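Local coordinates for interferon-activable protein 202 (Mus musculus, PDB 4L5R) that binds double-stranded DNA without sequence specificity through its first HIN-200 domain and inhibits activation of the AIM2 inflammasome by cytosolic DNA, at residues A40-E45 with Y49-F54; S77-I82 with L124-F129. All blocks are in the same frame, centred on the assembly; numbering follows the deposited sequence.

Interaction 1: A40-E45 with Y49-F54; sequences ATVATE and YRVKVF. With NA (sodium ion), chain D.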
loop_
_atom_site.group_PDB
_atom_site.type_symbol
_atom_site.label_atom_id
_atom_site.label_comp_id
_atom_site.label_asym_id
_atom_site.label_seq_id
_atom_site.Cartn_x
_atom_site.Cartn_y
_atom_site.Cartn_z
ATOM N N ALA A 40 0.065 -3.796 -3.989
ATOM C CA ALA A 40 1.239 -4.299 -4.644
ATOM C C ALA A 40 2.280 -3.183 -4.698
ATOM O O ALA A 40 1.962 -2.012 -4.449
ATOM C CB ALA A 40 0.897 -4.816 -6.059
ATOM N N THR A 41 3.520 -3.579 -4.969
ATOM C CA THR A 41 4.629 -2.639 -5.231
ATOM C C THR A 41 5.252 -3.062 -6.562
ATOM O O THR A 41 5.457 -4.259 -6.811
ATOM C CB THR A 41 5.677 -2.707 -4.118
ATOM O OG1 THR A 41 5.084 -2.264 -2.882
ATOM C CG2 THR A 41 6.858 -1.794 -4.429
ATOM N N VAL A 42 5.524 -2.084 -7.419
ATOM C CA VAL A 42 6.137 -2.339 -8.711
ATOM C C VAL A 42 7.240 -1.308 -8.911
ATOM O O VAL A 42 7.304 -0.317 -8.181
ATOM C CB VAL A 42 5.124 -2.185 -9.847
ATOM C CG1 VAL A 42 3.933 -3.148 -9.637
ATOM C CG2 VAL A 42 4.644 -0.726 -9.952
ATOM N N ALA A 43 8.090 -1.537 -9.907
ATOM C CA ALA A 43 9.207 -0.640 -10.148
ATOM C C ALA A 43 9.447 -0.426 -11.638
ATOM O O ALA A 43 9.269 -1.334 -12.450
ATOM C CB ALA A 43 10.481 -1.156 -9.471
ATOM N N THR A 44 9.824 0.800 -11.983
ATOM C CA THR A 44 10.334 1.095 -13.311
ATOM C C THR A 44 11.832 1.296 -13.164
ATOM O O THR A 44 12.386 1.083 -12.091
ATOM C CB THR A 44 9.684 2.370 -13.901
ATOM O OG1 THR A 44 10.073 3.511 -13.130
ATOM C CG2 THR A 44 8.147 2.250 -13.889
ATOM N N GLU A 45 12.501 1.726 -14.226
ATOM C CA GLU A 45 13.921 2.019 -14.111
ATOM C C GLU A 45 14.180 3.263 -13.241
ATOM O O GLU A 45 15.285 3.454 -12.719
ATOM C CB GLU A 45 14.536 2.184 -15.520
ATOM C CG GLU A 45 16.040 2.053 -15.544
ATOM C CD GLU A 45 16.583 1.852 -16.945
ATOM O OE1 GLU A 45 17.769 1.483 -17.066
ATOM O OE2 GLU A 45 15.826 2.056 -17.918
ATOM N N TYR A 49 6.618 2.223 -7.119
ATOM C CA TYR A 49 5.293 2.755 -6.857
ATOM C C TYR A 49 4.552 1.769 -5.983
ATOM O O TYR A 49 4.721 0.574 -6.159
ATOM C CB TYR A 49 4.475 2.815 -8.142
ATOM C CG TYR A 49 4.966 3.752 -9.201
ATOM C CD1 TYR A 49 5.849 3.313 -10.178
ATOM C CD2 TYR A 49 4.503 5.062 -9.264
ATOM C CE1 TYR A 49 6.285 4.166 -11.188
ATOM C CE2 TYR A 49 4.944 5.934 -10.279
ATOM C CZ TYR A 49 5.831 5.470 -11.230
ATOM O OH TYR A 49 6.274 6.304 -12.240
ATOM N N ARG A 50 3.736 2.280 -5.069
ATOM C CA ARG A 50 2.713 1.474 -4.415
ATOM C C ARG A 50 1.528 1.438 -5.358
ATOM O O ARG A 50 1.252 2.410 -6.070
ATOM C CB ARG A 50 2.280 2.091 -3.077
ATOM C CG ARG A 50 3.415 2.472 -2.151
ATOM C CD ARG A 50 4.185 1.281 -1.600
ATOM N NE ARG A 50 5.206 1.734 -0.647
ATOM C CZ ARG A 50 6.238 1.002 -0.237
ATOM N NH1 ARG A 50 6.393 -0.235 -0.692
ATOM N NH2 ARG A 50 7.123 1.512 0.623
ATOM N N VAL A 51 0.811 0.320 -5.341
ATOM C CA VAL A 51 -0.259 0.089 -6.279
ATOM C C VAL A 51 -1.452 -0.469 -5.501
ATOM O O VAL A 51 -1.279 -1.289 -4.584
ATOM C CB VAL A 51 0.156 -0.952 -7.344
ATOM C CG1 VAL A 51 -0.930 -1.084 -8.441
ATOM C CG2 VAL A 51 1.528 -0.613 -7.940
ATOM N N LYS A 52 -2.641 0.019 -5.833
ATOM C CA LYS A 52 -3.878 -0.574 -5.330
ATOM C C LYS A 52 -4.616 -1.148 -6.516
ATOM O O LYS A 52 -4.892 -0.436 -7.499
ATOM C CB LYS A 52 -4.745 0.468 -4.627
ATOM C CG LYS A 52 -4.145 0.989 -3.307
ATOM C CD LYS A 52 -4.852 2.253 -2.825
ATOM C CE LYS A 52 -4.291 2.697 -1.463
ATOM N NZ LYS A 52 -5.045 3.862 -0.935
ATOM N N VAL A 53 -4.943 -2.436 -6.431
ATOM C CA VAL A 53 -5.534 -3.134 -7.566
ATOM C C VAL A 53 -6.938 -3.595 -7.173
ATOM O O VAL A 53 -7.117 -4.212 -6.130
ATOM C CB VAL A 53 -4.666 -4.337 -8.003
ATOM C CG1 VAL A 53 -5.255 -4.995 -9.252
ATOM C CG2 VAL A 53 -3.206 -3.907 -8.253
ATOM N N PHE A 54 -7.927 -3.254 -7.987
ATOM C CA PHE A 54 -9.331 -3.492 -7.647
ATOM C C PHE A 54 -9.937 -4.565 -8.514
ATOM O O PHE A 54 -11.028 -5.055 -8.253
ATOM C CB PHE A 54 -10.127 -2.192 -7.767
ATOM C CG PHE A 54 -9.628 -1.134 -6.840
ATOM C CD1 PHE A 54 -9.907 -1.207 -5.491
ATOM C CD2 PHE A 54 -8.832 -0.102 -7.298
ATOM C CE1 PHE A 54 -9.409 -0.258 -4.605
ATOM C CE2 PHE A 54 -8.336 0.860 -6.418
ATOM C CZ PHE A 54 -8.627 0.786 -5.079
HETATM NA NA NA D . -13.162 -4.458 -6.479
HETATM O O HOH W 1 8.537 5.734 -13.681
#

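Interaction 2: S77-I82 with L124-F129; sequences SGILEI and LIYGVF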
loop_
_atom_site.group_PDB
_atom_site.type_symbol
_atom_site.label_atom_id
_atom_site.label_comp_id
_atom_site.label_asym_id
_atom_site.label_seq_id
_atom_site.Cartn_x
_atom_site.Cartn_y
_atom_site.Cartn_z
ATOM N N SER A 77 -2.068 10.872 -6.157
ATOM C CA SER A 77 -0.955 11.418 -5.388
ATOM C C SER A 77 0.242 10.463 -5.324
ATOM O O SER A 77 0.843 10.277 -4.266
ATOM C CB SER A 77 -1.419 11.791 -3.976
ATOM O OG SER A 77 -2.538 12.660 -4.028
ATOM N N GLY A 78 0.583 9.859 -6.458
ATOM C CA GLY A 78 1.743 8.991 -6.534
ATOM C C GLY A 78 1.469 7.511 -6.323
ATOM O O GLY A 78 2.362 6.679 -6.518
ATOM N N ILE A 79 0.257 7.175 -5.881
ATOM C CA ILE A 79 -0.131 5.781 -5.743
ATOM C C ILE A 79 -0.857 5.403 -7.036
ATOM O O ILE A 79 -1.752 6.112 -7.474
ATOM C CB ILE A 79 -1.119 5.546 -4.563
ATOM C CG1 ILE A 79 -0.621 6.196 -3.264
ATOM C CG2 ILE A 79 -1.385 4.040 -4.382
ATOM C CD1 ILE A 79 0.407 5.403 -2.522
ATOM N N LEU A 80 -0.464 4.299 -7.648
ATOM C CA LEU A 80 -1.130 3.845 -8.860
ATOM C C LEU A 80 -2.377 3.057 -8.460
ATOM O O LEU A 80 -2.313 2.212 -7.568
ATOM C CB LEU A 80 -0.194 2.951 -9.656
ATOM C CG LEU A 80 0.809 3.624 -10.592
ATOM C CD1 LEU A 80 1.116 5.050 -10.194
ATOM C CD2 LEU A 80 2.069 2.780 -10.728
ATOM N N GLU A 81 -3.501 3.352 -9.106
ATOM C CA GLU A 81 -4.756 2.641 -8.836
ATOM C C GLU A 81 -5.256 2.038 -10.132
ATOM O O GLU A 81 -5.282 2.702 -11.177
ATOM C CB GLU A 81 -5.789 3.585 -8.238
ATOM C CG GLU A 81 -5.350 4.136 -6.851
ATOM C CD GLU A 81 -6.415 4.954 -6.139
ATOM O OE1 GLU A 81 -7.464 5.248 -6.749
ATOM O OE2 GLU A 81 -6.198 5.296 -4.949
ATOM N N ILE A 82 -5.642 0.771 -10.069
ATOM C CA ILE A 82 -5.964 0.030 -11.269
ATOM C C ILE A 82 -7.310 -0.654 -11.085
ATOM O O ILE A 82 -7.464 -1.490 -10.199
ATOM C CB ILE A 82 -4.885 -1.014 -11.576
ATOM C CG1 ILE A 82 -3.513 -0.320 -11.738
ATOM C CG2 ILE A 82 -5.294 -1.860 -12.831
ATOM C CD1 ILE A 82 -2.345 -1.264 -11.796
ATOM N N LEU A 124 -0.207 8.885 2.908
ATOM C CA LEU A 124 -0.351 7.444 3.069
ATOM C C LEU A 124 0.963 6.806 3.455
ATOM O O LEU A 124 1.997 7.052 2.831
ATOM C CB LEU A 124 -0.881 6.810 1.780
ATOM C CG LEU A 124 -2.281 7.292 1.421
ATOM C CD1 LEU A 124 -2.771 6.623 0.134
ATOM C CD2 LEU A 124 -3.241 7.033 2.591
ATOM N N ILE A 125 0.918 5.983 4.494
ATOM C CA ILE A 125 2.114 5.407 5.069
ATOM C C ILE A 125 2.131 3.898 4.920
ATOM O O ILE A 125 1.146 3.211 5.214
ATOM C CB ILE A 125 2.207 5.745 6.585
ATOM C CG1 ILE A 125 2.159 7.262 6.785
ATOM C CG2 ILE A 125 3.442 5.122 7.195
ATOM C CD1 ILE A 125 3.259 8.045 6.035
ATOM N N TYR A 126 3.281 3.379 4.511
ATOM C CA TYR A 126 3.463 1.948 4.366
ATOM C C TYR A 126 4.745 1.610 5.072
ATOM O O TYR A 126 5.687 2.407 5.055
ATOM C CB TYR A 126 3.670 1.585 2.884
ATOM C CG TYR A 126 2.488 1.757 1.966
ATOM C CD1 TYR A 126 2.003 3.023 1.650
ATOM C CD2 TYR A 126 1.886 0.652 1.374
ATOM C CE1 TYR A 126 0.939 3.174 0.780
ATOM C CE2 TYR A 126 0.820 0.794 0.495
ATOM C CZ TYR A 126 0.353 2.058 0.206
ATOM O OH TYR A 126 -0.703 2.206 -0.660
ATOM N N GLY A 127 4.824 0.417 5.653
ATOM C CA GLY A 127 6.079 0.000 6.256
ATOM C C GLY A 127 5.974 -1.181 7.197
ATOM O O GLY A 127 4.876 -1.670 7.471
ATOM N N VAL A 128 7.127 -1.629 7.686
ATOM C CA VAL A 128 7.220 -2.744 8.628
ATOM C C VAL A 128 7.827 -2.179 9.913
ATOM O O VAL A 128 8.890 -1.519 9.875
ATOM C CB VAL A 128 8.156 -3.829 8.083
ATOM C CG1 VAL A 128 8.311 -4.963 9.082
ATOM C CG2 VAL A 128 7.662 -4.332 6.718
ATOM N N PHE A 129 7.157 -2.406 11.037
ATOM C CA PHE A 129 7.587 -1.798 12.306
ATOM C C PHE A 129 7.523 -2.785 13.460
ATOM O O PHE A 129 6.612 -3.631 13.530
ATOM C CB PHE A 129 6.676 -0.629 12.673
ATOM C CG PHE A 129 6.522 0.398 11.598
ATOM C CD1 PHE A 129 5.555 0.254 10.616
ATOM C CD2 PHE A 129 7.343 1.523 11.578
ATOM C CE1 PHE A 129 5.410 1.210 9.626
ATOM C CE2 PHE A 129 7.197 2.486 10.598
ATOM C CZ PHE A 129 6.227 2.331 9.623
#

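Interaction 1: A40-E45 with Y49-F54
Thr41 and Arg50 face each other in an antiparallel beta hairpin of the first OB fold of this HIN-200 domain. They form a non-hydrogen-bonded pair, and their side chains run side by side in the same direction. The Arg50 chain bends at CG (chi2 -68°), which brings NH1 back to Thr41 OG1 at 3.3 Å. OG1 lies in the guanidinium plane, at its edge. Arg50 NH1 is also hydrogen-bonded to the carbonyl O of Ala107, so two acceptors hold the group. A valine in place of Thr41 would probably leave NH1 with Ala107 O but without its partner in the hairpin, and the guanidinium somewhat freer to turn. Ala40, Val42, Tyr49 and Val51 line the other face of the sheet. Val42 CG2 meets Val51 CG2 at 3.7 Å, the two side chains crossing at about a right angle, and also touches Tyr49 CB. Their backbones pair as Ala40 with Val51 and Val42 with Tyr49, both hydrogen-bonded pairs. Residues 37-44 are required for homomultimerization. At the far end, Phe54 O binds a sodium ion together with Asn36 O. Near the turn, Thr44 CG2 touches the Tyr49 ring edge at CE1 (3.8 Å). Thr44 OG1 is hydrogen-bonded to Ser46 N, and one water joins it (2.8 Å) to Tyr49 OH (2.7 Å).

Interaction 2: S77-I82 with L124-F129
The Tyr126 ring is the flat group of this contact, and the Ile79 methyl CD1 reaches the phenol end of the ring at a slant. Ile79 CD1 lies 4.0 Å from Tyr126 CE1 and 3.9 Å from Tyr126 OH. Ile79 and Tyr126 reach toward each other from the two strands. The methyl and the hydroxyl are in van der Waals contact. Leu124 is the second partner. Leu124 CD1 meets Ile79 CG1 at 4.0 Å, and these two side chains cross at a slant. Ile79 therefore touches Leu124 with the middle of its longer branch and Tyr126 with the end. Its CG1 stands anti to the carbonyl carbon (chi1 -50°), and chi2 of -81° turns CD1 to the ring. No hydrogen bond crosses between the segments. The backbones stay well apart, with 9.0 Å between Ile79 CA and Leu124 CA. The contact is a small apolar bridge near the surface, with 109 Å² buried in all. It joins two beta sheets, as expected where the tandem OB folds of a HIN-200 domain meet. Lys52 of strand 48-53 also touches both Leu124 and Tyr126, and Phe174 of strand 171-174 packs on Tyr126. The side chain of His39, which mediates interaction with TP53BP1, is about 4 Å from that of Tyr126 at the nearest atoms. Strand 79-82 lies between strands 48-53 and 67-76 in one sheet, while strand 124-136 pairs with strands 141-146, 171-174 and 176-179 in the other. Helices 101-108 and 113-116 lie between the two segments along the chain.

Interaction 1 closes before interaction 2 opens along the chain, and their centres are about 9 Å apart. They share a sheet, in which strands 48-53 and 79-82 are parallel neighbours. Lys52 N lies 2.8 Å from Leu80 O, and Phe54 N lies 2.9 Å from Ile82 O, both probable hydrogen bonds. Leu80 CD2 also packs on Tyr49 CG. Interaction 1 stays within the first sheet, whereas interaction 2 runs from that sheet to the strand 124-136 sheet. The hairpin and the bridge between sheets are thus joined through strand 79-82. Both belong to the HIN-200 domain 1, which mediates DNA binding, and the nearest atom of each is about 6 Å from the bound nucleic acid.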